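Local coordinates for putative chitobiase (Bacteroides thetaiotaomicron, PDB 3HNM), which is of unknown function but probably binds carbohydrate through an F5/8 type C domain, as a piece of a putative chitobiase, at residues D22-C27 with L63-V68; L44-P49 with L157-A162. All blocks are in the same frame, centred on the assembly; numbering follows the deposited sequence.

Contact 1: residues D22-C27 with L63-V68; sequences DFNNCC and LPYYFV
Asp22 CG lies anti to the backbone N (chi1 180°) and Tyr66 CG between its own backbone N and carbonyl carbon (chi1 77°), and across the contact the phenol hydroxyl meets the carboxylate. Tyr66 OH donates to Asp22 OD2 at 3.0 Å; the oxygen is met on its syn side, with the hydroxyl tilted out of the carboxylate plane, and lies at the edge of the ring, near its plane. Asn24 grips the backbone of the other segment with both amide atoms: ND2 donates to Pro64 O (3.0 Å), in the plane of that carbonyl, while OD1 accepts Tyr66 N (3.0 Å) from above the plane of the amide C=O. Strand 20-23 is here an outermost strand of the five-stranded antiparallel sheet of an F5/8 type C beta-sandwich, running beside strand 65-71. Phe23 and Phe67 form a non-hydrogen-bonded pair with side chains on the same face, Phe23 CB touching Phe67 CD1 at 3.6 Å; Trp53 meets the Phe67 ring edge-to-face. Beyond the strand end, the Asn25 amide stacks over one face of the Tyr65 ring, the planes 23° apart, with ND2 3.3 Å from Tyr65 CE1. Arg56 N holds Asn25 OD1, and Tyr65 OH bonds to Glu61 O.

Contact 2: residues L44-P49 with L157-A162; sequences LIDNNP and LGEVYA
The Glu159 carboxylate reaches in among the backbone N-H groups of 44-49, with Glu159 OE2 2.9 Å from Asp46 N, and Lys15 NZ approaches the same oxygen as a long, weak ion pair. Asn47 N is just as near, but its angle is too poor for a hydrogen bond. Glu159 sits in a classic beta bulge, where it and Gly158 both face Ala83 on the neighbouring strand 74-83, within the four-stranded sheet of the F5/8 type C beta-sandwich. The bulge lies at the magnesium site, which Asp46, Asn48 and Gly158 share with Ser43 and Thr51; a metal held by loops at one end of the sandwich is also found in carbohydrate-binding relatives of this family. Asp46 OD2 comes within 3.4 Å of Glu159 OE2, a pairing of like charges that the nearby magnesium ion and Lys15 probably ease. Asp46 OD1 is hydrogen-bonded to Thr51 OG1, which links this metal-site side chain to another residue of the site. The Glu159 chain is extended beyond CG, which carries the carboxylate to the loop.

Apolar side chains continue the contact toward the interior. Leu44 and Leu157 cross at about a right angle, with Leu44 CD1 3.7 Å from Leu157 CB, and Trp53 touches both. Ile45 and Val160 lie side by side, Ile45 CG2 to Val160 CG1 being 3.8 Å, with Phe69 against both. At the end of the loop, Pro49 CG lies near the plane of the Tyr161 ring at its edge, 3.1 Å from Tyr161 OH.

Overall arrangement
From the N terminus the chain passes 22-27, then 44-49, then 63-68, and reaches 157-162 near its end. Contact 1 closes a loop of 35 intervening residues when strand 65-71 pairs with strand 20-23. Contact 2 closes one of 107 residues, spanning most of both sheets. Since 44-49 lies inside the first loop and 63-68 inside the second, the two closures cross. Contact 1 lies in the five-stranded sheet, whereas contact 2 joins the metal-binding loop to the four-stranded one. Their centres are 15 Å apart, yet they touch where Phe67 CZ, from the five-stranded sheet, packs 4.2 Å from Leu44 CD2 of the metal-binding loop.

Contact 1: residues D22-C27 with L63-V68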
loop_
_atom_site.group_PDB
_atom_site.type_symbol
_atom_site.label_atom_id
_atom_site.label_comp_id
_atom_site.label_asym_id
_atom_site.label_seq_id
_atom_site.Cartn_x
_atom_site.Cartn_y
_atom_site.Cartn_z
ATOM N N ASP A 22 -9.277 5.937 -3.195
ATOM C CA ASP A 22 -10.187 5.458 -2.165
ATOM C C ASP A 22 -9.520 4.706 -1.022
ATOM O O ASP A 22 -8.560 3.961 -1.220
ATOM C CB ASP A 22 -11.286 4.599 -2.789
ATOM C CG ASP A 22 -12.255 4.078 -1.759
ATOM O OD1 ASP A 22 -12.383 4.710 -0.697
ATOM O OD2 ASP A 22 -12.899 3.043 -1.995
ATOM N N PHE A 23 -10.030 4.925 0.184
ATOM C CA PHE A 23 -9.507 4.252 1.360
ATOM C C PHE A 23 -10.575 4.266 2.451
ATOM O O PHE A 23 -11.621 4.898 2.288
ATOM C CB PHE A 23 -8.204 4.929 1.825
ATOM C CG PHE A 23 -8.371 6.372 2.233
ATOM C CD1 PHE A 23 -8.782 6.701 3.519
ATOM C CD2 PHE A 23 -8.133 7.401 1.327
ATOM C CE1 PHE A 23 -8.958 8.029 3.901
ATOM C CE2 PHE A 23 -8.306 8.733 1.696
ATOM C CZ PHE A 23 -8.720 9.041 2.987
ATOM N N ASN A 24 -10.326 3.556 3.547
ATOM C CA ASN A 24 -11.294 3.505 4.636
ATOM C C ASN A 24 -10.694 3.852 5.998
ATOM O O ASN A 24 -11.411 3.894 6.999
ATOM C CB ASN A 24 -11.959 2.116 4.698
ATOM C CG ASN A 24 -11.099 1.071 5.410
ATOM O OD1 ASN A 24 -9.875 1.076 5.308
ATOM N ND2 ASN A 24 -11.744 0.162 6.119
ATOM N N ASN A 25 -9.389 4.109 6.048
ATOM C CA ASN A 25 -8.762 4.421 7.330
ATOM C C ASN A 25 -7.450 5.206 7.242
ATOM O O ASN A 25 -6.490 4.786 6.594
ATOM C CB ASN A 25 -8.572 3.097 8.105
ATOM C CG ASN A 25 -8.046 3.292 9.513
ATOM O OD1 ASN A 25 -6.897 3.649 9.691
ATOM N ND2 ASN A 25 -8.889 3.050 10.521
ATOM N N CYS A 26 -7.435 6.366 7.899
ATOM C CA CYS A 26 -6.256 7.239 7.969
ATOM C C CYS A 26 -6.382 8.101 9.227
ATOM O O CYS A 26 -7.457 8.200 9.813
ATOM C CB CYS A 26 -6.161 8.139 6.729
ATOM S SG CYS A 26 -4.594 9.090 6.604
ATOM N N CYS A 27 -5.293 8.721 9.649
ATOM C CA CYS A 27 -5.335 9.557 10.836
ATOM C C CYS A 27 -5.920 10.936 10.510
ATOM O O CYS A 27 -6.386 11.633 11.409
ATOM C CB CYS A 27 -3.927 9.724 11.386
ATOM S SG CYS A 27 -2.849 10.592 10.241
ATOM N N LEU A 63 -9.824 -3.858 11.826
ATOM C CA LEU A 63 -9.398 -4.223 10.482
ATOM C C LEU A 63 -10.584 -4.776 9.689
ATOM O O LEU A 63 -11.595 -5.156 10.273
ATOM C CB LEU A 63 -8.259 -5.239 10.583
ATOM C CG LEU A 63 -7.003 -4.751 11.332
ATOM C CD1 LEU A 63 -6.152 -5.948 11.715
ATOM C CD2 LEU A 63 -6.186 -3.768 10.473
ATOM N N PRO A 64 -10.475 -4.866 8.354
ATOM C CA PRO A 64 -9.374 -4.507 7.467
ATOM C C PRO A 64 -9.376 -3.095 6.920
ATOM O O PRO A 64 -10.421 -2.456 6.768
ATOM C CB PRO A 64 -9.538 -5.498 6.346
ATOM C CG PRO A 64 -11.010 -5.417 6.141
ATOM C CD PRO A 64 -11.563 -5.467 7.565
ATOM N N TYR A 65 -8.166 -2.654 6.587
ATOM C CA TYR A 65 -7.891 -1.344 6.015
ATOM C C TYR A 65 -7.563 -1.587 4.556
ATOM O O TYR A 65 -6.799 -2.497 4.244
ATOM C CB TYR A 65 -6.674 -0.748 6.696
ATOM C CG TYR A 65 -6.800 -0.616 8.186
ATOM C CD1 TYR A 65 -8.041 -0.433 8.782
ATOM C CD2 TYR A 65 -5.662 -0.520 8.987
ATOM C CE1 TYR A 65 -8.148 -0.141 10.131
ATOM C CE2 TYR A 65 -5.756 -0.223 10.339
ATOM C CZ TYR A 65 -7.002 -0.025 10.902
ATOM O OH TYR A 65 -7.115 0.367 12.212
ATOM N N TYR A 66 -8.115 -0.779 3.662
ATOM C CA TYR A 66 -7.853 -0.979 2.246
ATOM C C TYR A 66 -7.600 0.330 1.537
ATOM O O TYR A 66 -7.930 1.396 2.039
ATOM C CB TYR A 66 -9.031 -1.681 1.602
ATOM C CG TYR A 66 -10.187 -0.778 1.354
ATOM C CD1 TYR A 66 -10.248 -0.004 0.210
ATOM C CD2 TYR A 66 -11.226 -0.693 2.259
ATOM C CE1 TYR A 66 -11.330 0.838 -0.031
ATOM C CE2 TYR A 66 -12.316 0.146 2.034
ATOM C CZ TYR A 66 -12.365 0.909 0.885
ATOM O OH TYR A 66 -13.457 1.717 0.647
ATOM N N PHE A 67 -7.011 0.241 0.358
ATOM C CA PHE A 67 -6.692 1.424 -0.406
ATOM C C PHE A 67 -6.897 1.086 -1.855
ATOM O O PHE A 67 -6.675 -0.048 -2.247
ATOM C CB PHE A 67 -5.235 1.775 -0.201
ATOM C CG PHE A 67 -4.863 2.017 1.214
ATOM C CD1 PHE A 67 -4.999 3.280 1.760
ATOM C CD2 PHE A 67 -4.289 1.006 1.978
ATOM C CE1 PHE A 67 -4.557 3.546 3.047
ATOM C CE2 PHE A 67 -3.841 1.256 3.275
ATOM C CZ PHE A 67 -3.971 2.529 3.809
ATOM N N VAL A 68 -7.294 2.065 -2.653
ATOM C CA VAL A 68 -7.520 1.827 -4.069
ATOM C C VAL A 68 -6.684 2.806 -4.871
ATOM O O VAL A 68 -7.072 3.955 -5.061
ATOM C CB VAL A 68 -9.003 2.025 -4.418
ATOM C CG1 VAL A 68 -9.253 1.664 -5.869
ATOM C CG2 VAL A 68 -9.864 1.198 -3.479
#

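Contact 2: residues L44-P49 with L157-A162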
loop_
_atom_site.group_PDB
_atom_site.type_symbol
_atom_site.label_atom_id
_atom_site.label_comp_id
_atom_site.label_asym_id
_atom_site.label_seq_id
_atom_site.Cartn_x
_atom_site.Cartn_y
_atom_site.Cartn_z
ATOM N N LEU A 44 1.726 7.662 0.618
ATOM C CA LEU A 44 2.051 6.251 0.414
ATOM C C LEU A 44 2.668 5.958 -0.947
ATOM O O LEU A 44 3.325 4.924 -1.116
ATOM C CB LEU A 44 0.775 5.430 0.607
ATOM C CG LEU A 44 0.867 4.146 1.393
ATOM C CD1 LEU A 44 1.779 4.315 2.594
ATOM C CD2 LEU A 44 -0.533 3.755 1.816
ATOM N N ILE A 45 2.433 6.869 -1.901
ATOM C CA ILE A 45 2.957 6.772 -3.267
ATOM C C ILE A 45 3.709 8.046 -3.675
ATOM O O ILE A 45 3.480 8.608 -4.752
ATOM C CB ILE A 45 1.832 6.488 -4.326
ATOM C CG1 ILE A 45 0.908 7.699 -4.520
ATOM C CG2 ILE A 45 1.027 5.287 -3.903
ATOM C CD1 ILE A 45 0.064 8.032 -3.337
ATOM N N ASP A 46 4.611 8.497 -2.807
ATOM C CA ASP A 46 5.407 9.688 -3.091
ATOM C C ASP A 46 6.892 9.350 -3.313
ATOM O O ASP A 46 7.785 10.127 -2.968
ATOM C CB ASP A 46 5.257 10.735 -1.967
ATOM C CG ASP A 46 5.961 10.336 -0.674
ATOM O OD1 ASP A 46 6.094 11.219 0.211
ATOM O OD2 ASP A 46 6.368 9.151 -0.543
ATOM N N ASN A 47 7.143 8.172 -3.876
ATOM C CA ASN A 47 8.502 7.714 -4.180
ATOM C C ASN A 47 9.361 7.170 -3.033
ATOM O O ASN A 47 10.139 6.244 -3.255
ATOM C CB ASN A 47 9.276 8.819 -4.922
ATOM C CG ASN A 47 8.648 9.173 -6.271
ATOM O OD1 ASN A 47 7.436 9.427 -6.360
ATOM N ND2 ASN A 47 9.473 9.208 -7.324
ATOM N N ASN A 48 9.256 7.711 -1.820
ATOM C CA ASN A 48 10.094 7.158 -0.755
ATOM C C ASN A 48 9.414 6.693 0.535
ATOM O O ASN A 48 8.335 7.171 0.901
ATOM C CB ASN A 48 11.240 8.118 -0.398
ATOM C CG ASN A 48 10.764 9.385 0.288
ATOM O OD1 ASN A 48 10.069 10.208 -0.308
ATOM N ND2 ASN A 48 11.147 9.549 1.551
ATOM N N PRO A 49 10.034 5.711 1.222
ATOM C CA PRO A 49 9.508 5.169 2.481
ATOM C C PRO A 49 9.839 6.131 3.632
ATOM O O PRO A 49 9.556 5.849 4.801
ATOM C CB PRO A 49 10.246 3.838 2.635
ATOM C CG PRO A 49 10.660 3.484 1.242
ATOM C CD PRO A 49 11.071 4.816 0.673
ATOM N N LEU A 157 2.165 2.643 7.423
ATOM C CA LEU A 157 2.735 2.088 6.198
ATOM C C LEU A 157 3.717 3.035 5.526
ATOM O O LEU A 157 3.459 4.234 5.417
ATOM C CB LEU A 157 1.620 1.770 5.209
ATOM C CG LEU A 157 2.059 0.824 4.104
ATOM C CD1 LEU A 157 2.440 -0.516 4.737
ATOM C CD2 LEU A 157 0.940 0.639 3.099
ATOM N N GLY A 158 4.834 2.489 5.055
ATOM C CA GLY A 158 5.823 3.313 4.385
ATOM C C GLY A 158 5.450 3.625 2.945
ATOM O O GLY A 158 5.262 4.789 2.584
ATOM N N GLU A 159 5.332 2.586 2.121
ATOM C CA GLU A 159 4.991 2.773 0.719
ATOM C C GLU A 159 4.659 1.478 -0.046
ATOM O O GLU A 159 5.035 0.377 0.371
ATOM C CB GLU A 159 6.134 3.489 0.032
ATOM C CG GLU A 159 5.802 3.940 -1.335
ATOM C CD GLU A 159 6.653 5.092 -1.739
ATOM O OE1 GLU A 159 7.895 4.908 -1.710
ATOM O OE2 GLU A 159 6.094 6.173 -2.072
ATOM N N VAL A 160 3.968 1.631 -1.179
ATOM C CA VAL A 160 3.545 0.510 -2.028
ATOM C C VAL A 160 4.115 0.574 -3.462
ATOM O O VAL A 160 3.924 1.561 -4.167
ATOM C CB VAL A 160 1.995 0.459 -2.099
ATOM C CG1 VAL A 160 1.449 1.832 -2.382
ATOM C CG2 VAL A 160 1.540 -0.503 -3.185
ATOM N N TYR A 161 4.804 -0.485 -3.888
ATOM C CA TYR A 161 5.412 -0.562 -5.226
ATOM C C TYR A 161 4.611 -1.483 -6.149
ATOM O O TYR A 161 3.920 -2.393 -5.681
ATOM C CB TYR A 161 6.843 -1.105 -5.114
ATOM C CG TYR A 161 7.674 -0.398 -4.078
ATOM C CD1 TYR A 161 7.950 0.969 -4.205
ATOM C CD2 TYR A 161 8.166 -1.083 -2.961
ATOM C CE1 TYR A 161 8.694 1.652 -3.250
ATOM C CE2 TYR A 161 8.915 -0.411 -1.990
ATOM C CZ TYR A 161 9.176 0.966 -2.143
ATOM O OH TYR A 161 9.906 1.663 -1.197
ATOM N N ALA A 162 4.721 -1.256 -7.457
ATOM C CA ALA A 162 4.019 -2.081 -8.440
ATOM C C ALA A 162 4.803 -2.167 -9.741
ATOM O O ALA A 162 5.165 -1.139 -10.314
ATOM C CB ALA A 162 2.637 -1.513 -8.704
#